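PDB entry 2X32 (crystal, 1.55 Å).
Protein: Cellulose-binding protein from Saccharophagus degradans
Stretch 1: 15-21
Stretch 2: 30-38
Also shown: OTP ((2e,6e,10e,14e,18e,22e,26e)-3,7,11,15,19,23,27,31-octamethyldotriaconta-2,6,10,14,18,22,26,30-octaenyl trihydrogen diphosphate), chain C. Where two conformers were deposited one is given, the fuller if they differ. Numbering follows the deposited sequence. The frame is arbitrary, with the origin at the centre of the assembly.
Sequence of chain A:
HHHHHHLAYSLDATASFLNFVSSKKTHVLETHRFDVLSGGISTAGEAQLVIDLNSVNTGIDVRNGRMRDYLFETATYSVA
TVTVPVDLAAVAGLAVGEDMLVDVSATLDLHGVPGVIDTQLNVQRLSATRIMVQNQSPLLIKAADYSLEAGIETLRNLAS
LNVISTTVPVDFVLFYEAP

Stretch 1, residues 15-21: ASFLNFV
Stretch 2 (30-38) ETHRFDVLS

Strands 17-21 and 30-34 pair antiparallel, their N-to-C directions 146° apart, in the register N19-R33, F20-H32 and V21-T31, burying 612 Å² (both sides summed). F17 to V21 and E30 to F34 are extended, with phi between -96° and -149° and psi between 118° and 162°. F20 and H32 (CA-CA 5.3 Å) form the hydrogen-bonded pair: F20 N donates to H32 O at 2.9 Å, and H32 N to F20 O at 2.8 Å. At the non-hydrogen-bonded pairs the CA atoms close to 4.3 Å (N19-R33) and 4.4 Å (V21-T31), and N19 CA approaches H32 O to 3.1 Å in a CA-H...O contact.

At L18 and F34 a direct, nearly straight bond remains (F34 N to L18 O, 3.2 Å, 171°), but L18 N and F34 O stand 4.7 Å apart; toward S16 the chains separate further. Water 2 accepts from L18 N (3.0 Å), satisfying it, and hydrogen-bonds F34 O (2.5 Å); water 1 hydrogen-bonds S16 O (3.1 Å) and F34 O (3.3 Å), though acceptors in reach outnumber protons. S16 OG and both E30 carboxylate oxygens are satisfied elsewhere in the structure.

The buried face carries F20 (chi1 p, chi2 96°) and H32 (m, 113°). H32 CB sits over one face of the F20 ring, 3.6 Å from its centroid; OTP C25 covers the opposite face. The F34 ring (m, -80°) is slid aside, F20 CE2 3.4 Å from F34 CE2. L18 (t, t) brings CD2 to the F34 ring edge, 3.6 Å from F34 CD2, and L18 CD1 lies 3.9 Å from OTP C16; such apolar side chains suit a polyprenyl chain. L37 (m, t) points toward stretch 1, its CD1 3.8 Å from L18 N.

On the other, more exposed face, which suits polar N19 and R33, N19 (m, -13°) places OD1 2.7 Å from R33 CG (m, 135°, t, 95°). Water 3 donates to N19 OD1 (3.0 Å) and accepts weakly from R33 NE (3.0 Å). V21 (t) sets CG2 3.7 Å from OG1 of T31 (m).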

# COMPACT_ATOMS: atom_id res chain seq x y z
N ALA A 15 -9.89 0.99 -10.42
CA ALA A 15 -10.84 0.89 -9.30
C ALA A 15 -10.19 0.80 -7.93
O ALA A 15 -10.78 1.13 -6.90
CB ALA A 15 -11.79 -0.32 -9.49
N SER A 16 -8.92 0.46 -7.95
CA SER A 16 -8.17 0.20 -6.73
C SER A 16 -7.57 1.46 -6.15
O SER A 16 -7.15 2.34 -6.89
CB SER A 16 -7.05 -0.82 -7.02
OG SER A 16 -7.59 -2.08 -7.42
N PHE A 17 -7.36 1.50 -4.84
CA PHE A 17 -6.73 2.63 -4.23
C PHE A 17 -5.91 2.26 -3.01
O PHE A 17 -6.15 1.25 -2.38
CB PHE A 17 -7.74 3.77 -3.95
CG PHE A 17 -8.93 3.42 -3.05
CD1 PHE A 17 -8.81 3.51 -1.68
CD2 PHE A 17 -10.18 3.14 -3.58
CE1 PHE A 17 -9.91 3.23 -0.83
CE2 PHE A 17 -11.29 2.89 -2.74
CZ PHE A 17 -11.13 2.93 -1.37
N LEU A 18 -4.94 3.09 -2.69
CA LEU A 18 -4.12 2.92 -1.48
C LEU A 18 -3.77 4.31 -0.97
O LEU A 18 -3.29 5.15 -1.73
CB LEU A 18 -2.90 2.07 -1.71
CG LEU A 18 -2.06 1.79 -0.50
CD1 LEU A 18 -1.37 0.45 -0.61
CD2 LEU A 18 -1.04 2.93 -0.25
N ASN A 19 -4.08 4.55 0.28
CA ASN A 19 -3.99 5.86 0.95
C ASN A 19 -3.07 5.73 2.17
O ASN A 19 -2.99 4.64 2.75
CB ASN A 19 -5.36 6.30 1.52
CG ASN A 19 -6.42 6.62 0.43
OD1 ASN A 19 -6.14 6.74 -0.76
ND2 ASN A 19 -7.67 6.62 0.88
N PHE A 20 -2.50 6.84 2.62
CA PHE A 20 -1.73 6.89 3.85
C PHE A 20 -1.93 8.22 4.49
O PHE A 20 -2.24 9.20 3.82
CB PHE A 20 -0.26 6.55 3.58
CG PHE A 20 0.48 7.55 2.74
CD1 PHE A 20 1.26 8.57 3.33
CD2 PHE A 20 0.46 7.47 1.36
CE1 PHE A 20 1.99 9.44 2.54
CE2 PHE A 20 1.17 8.37 0.56
CZ PHE A 20 1.95 9.35 1.17
N VAL A 21 -1.82 8.25 5.81
CA VAL A 21 -2.16 9.43 6.56
C VAL A 21 -0.93 9.96 7.31
O VAL A 21 -0.32 9.22 8.11
CB VAL A 21 -3.30 9.16 7.57
CG1 VAL A 21 -3.59 10.39 8.42
CG2 VAL A 21 -4.55 8.64 6.87
N GLU A 30 -3.64 14.40 7.47
CA GLU A 30 -3.89 14.56 6.07
C GLU A 30 -3.74 13.19 5.38
O GLU A 30 -2.75 12.47 5.57
CB GLU A 30 -2.89 15.52 5.43
CG GLU A 30 -2.89 16.97 5.94
CD GLU A 30 -1.72 17.77 5.37
OE1 GLU A 30 -0.65 17.85 6.02
OE2 GLU A 30 -1.95 18.39 4.34
N THR A 31 -4.70 12.89 4.54
CA THR A 31 -4.72 11.67 3.77
C THR A 31 -4.15 11.90 2.40
O THR A 31 -4.62 12.80 1.67
CB THR A 31 -6.14 11.16 3.64
OG1 THR A 31 -6.65 10.95 4.95
CG2 THR A 31 -6.18 9.85 2.87
N HIS A 32 -3.13 11.13 2.06
CA HIS A 32 -2.43 11.15 0.79
C HIS A 32 -2.71 9.86 0.06
O HIS A 32 -3.13 8.87 0.66
CB HIS A 32 -0.91 11.29 1.06
CG HIS A 32 -0.61 12.43 1.95
ND1 HIS A 32 -0.09 12.29 3.23
CD2 HIS A 32 -0.84 13.75 1.78
CE1 HIS A 32 0.02 13.49 3.78
NE2 HIS A 32 -0.43 14.39 2.92
N ARG A 33 -2.47 9.86 -1.24
CA ARG A 33 -2.75 8.65 -2.01
C ARG A 33 -1.69 8.45 -3.05
O ARG A 33 -0.88 9.33 -3.37
CB ARG A 33 -4.14 8.63 -2.69
CG ARG A 33 -5.32 9.08 -1.84
CD ARG A 33 -6.29 10.06 -2.63
NE ARG A 33 -7.44 10.35 -1.80
CZ ARG A 33 -7.63 11.40 -1.00
NH1 ARG A 33 -6.76 12.41 -0.91
NH2 ARG A 33 -8.77 11.44 -0.30
N PHE A 34 -1.60 7.21 -3.50
CA PHE A 34 -0.81 6.84 -4.69
C PHE A 34 -1.77 6.62 -5.86
O PHE A 34 -2.66 5.75 -5.80
CB PHE A 34 0.06 5.59 -4.44
CG PHE A 34 1.11 5.82 -3.41
CD1 PHE A 34 2.29 6.47 -3.74
CD2 PHE A 34 0.95 5.32 -2.09
CE1 PHE A 34 3.27 6.70 -2.79
CE2 PHE A 34 1.94 5.50 -1.16
CZ PHE A 34 3.09 6.19 -1.48
N ASP A 35 -1.62 7.43 -6.90
CA ASP A 35 -2.58 7.39 -8.01
C ASP A 35 -2.36 6.21 -8.96
O ASP A 35 -3.22 5.94 -9.80
CB ASP A 35 -2.57 8.71 -8.78
CG ASP A 35 -3.15 9.88 -7.99
OD1 ASP A 35 -3.96 9.67 -7.04
OD2 ASP A 35 -2.82 11.00 -8.37
N VAL A 36 -1.18 5.57 -8.91
CA VAL A 36 -0.86 4.49 -9.81
C VAL A 36 -0.43 3.24 -9.03
O VAL A 36 0.56 3.24 -8.30
CB VAL A 36 0.21 4.85 -10.83
CG1 VAL A 36 0.61 3.65 -11.71
CG2 VAL A 36 -0.24 6.03 -11.73
N LEU A 37 -1.24 2.16 -9.20
CA LEU A 37 -1.04 0.84 -8.62
C LEU A 37 -1.07 -0.17 -9.76
O LEU A 37 -1.78 -0.00 -10.74
CB LEU A 37 -2.16 0.49 -7.65
CG LEU A 37 -2.38 1.47 -6.50
CD1 LEU A 37 -3.65 1.09 -5.71
CD2 LEU A 37 -1.16 1.59 -5.59
N SER A 38 -0.30 -1.23 -9.60
CA SER A 38 -0.38 -2.39 -10.51
C SER A 38 -0.25 -3.67 -9.72
O SER A 38 0.05 -3.65 -8.54
CB SER A 38 0.65 -2.36 -11.64
OG SER A 38 1.96 -2.49 -11.15
O7 OTP C . 2.70 22.66 7.43
P2 OTP C . 3.28 23.04 6.09
O5 OTP C . 4.33 24.14 6.19
O6 OTP C . 2.26 23.26 5.00
O4 OTP C . 4.17 21.72 5.67
P1 OTP C . 3.85 20.68 4.47
O2 OTP C . 2.77 19.77 5.00
O3 OTP C . 3.80 21.30 3.09
O1 OTP C . 5.09 19.64 4.40
C40 OTP C . 5.23 18.71 5.49
C39 OTP C . 5.13 17.27 4.98
C37 OTP C . 4.38 16.35 5.56
C38 OTP C . 3.47 16.53 6.78
C36 OTP C . 4.39 14.92 5.01
C35 OTP C . 5.12 13.92 5.86
C34 OTP C . 4.99 12.50 5.28
C32 OTP C . 4.91 11.37 5.99
C33 OTP C . 4.83 11.37 7.48
C31 OTP C . 4.71 10.06 5.21
C30 OTP C . 5.70 8.95 5.43
C29 OTP C . 5.31 7.68 4.68
C27 OTP C . 5.50 6.45 5.14
C28 OTP C . 6.24 6.10 6.43
C26 OTP C . 4.94 5.25 4.41
C25 OTP C . 4.10 5.53 3.18
C24 OTP C . 3.22 4.35 2.73
C22 OTP C . 3.48 3.51 1.73
C23 OTP C . 4.62 3.64 0.75
C21 OTP C . 2.52 2.37 1.50
C20 OTP C . 3.13 0.99 1.85
C19 OTP C . 2.18 -0.18 1.57
C17 OTP C . 1.50 -0.88 2.47
C18 OTP C . 1.65 -0.79 3.95
C16 OTP C . 0.47 -1.88 1.98
C15 OTP C . 0.76 -3.29 2.43
C14 OTP C . -0.05 -4.30 1.65
C12 OTP C . -0.55 -5.45 2.16
C13 OTP C . -0.39 -5.82 3.64
C11 OTP C . -1.30 -6.43 1.33
C10 OTP C . -1.67 -6.04 -0.04
C9 OTP C . -2.66 -6.95 -0.77
C7 OTP C . -2.38 -7.83 -1.75
C8 OTP C . -1.03 -8.01 -2.42
C6 OTP C . -3.50 -8.70 -2.26
C5 OTP C . -3.55 -10.08 -1.65
C4 OTP C . -4.61 -10.95 -2.25
C2 OTP C . -5.33 -11.83 -1.55
C3 OTP C . -5.23 -12.16 -0.10
C1 OTP C . -6.35 -12.65 -2.29
O HOH W 1 -4.84 4.19 -7.64
O HOH W 2 -4.90 5.29 -4.70
O HOH W 3 -8.21 7.56 -2.73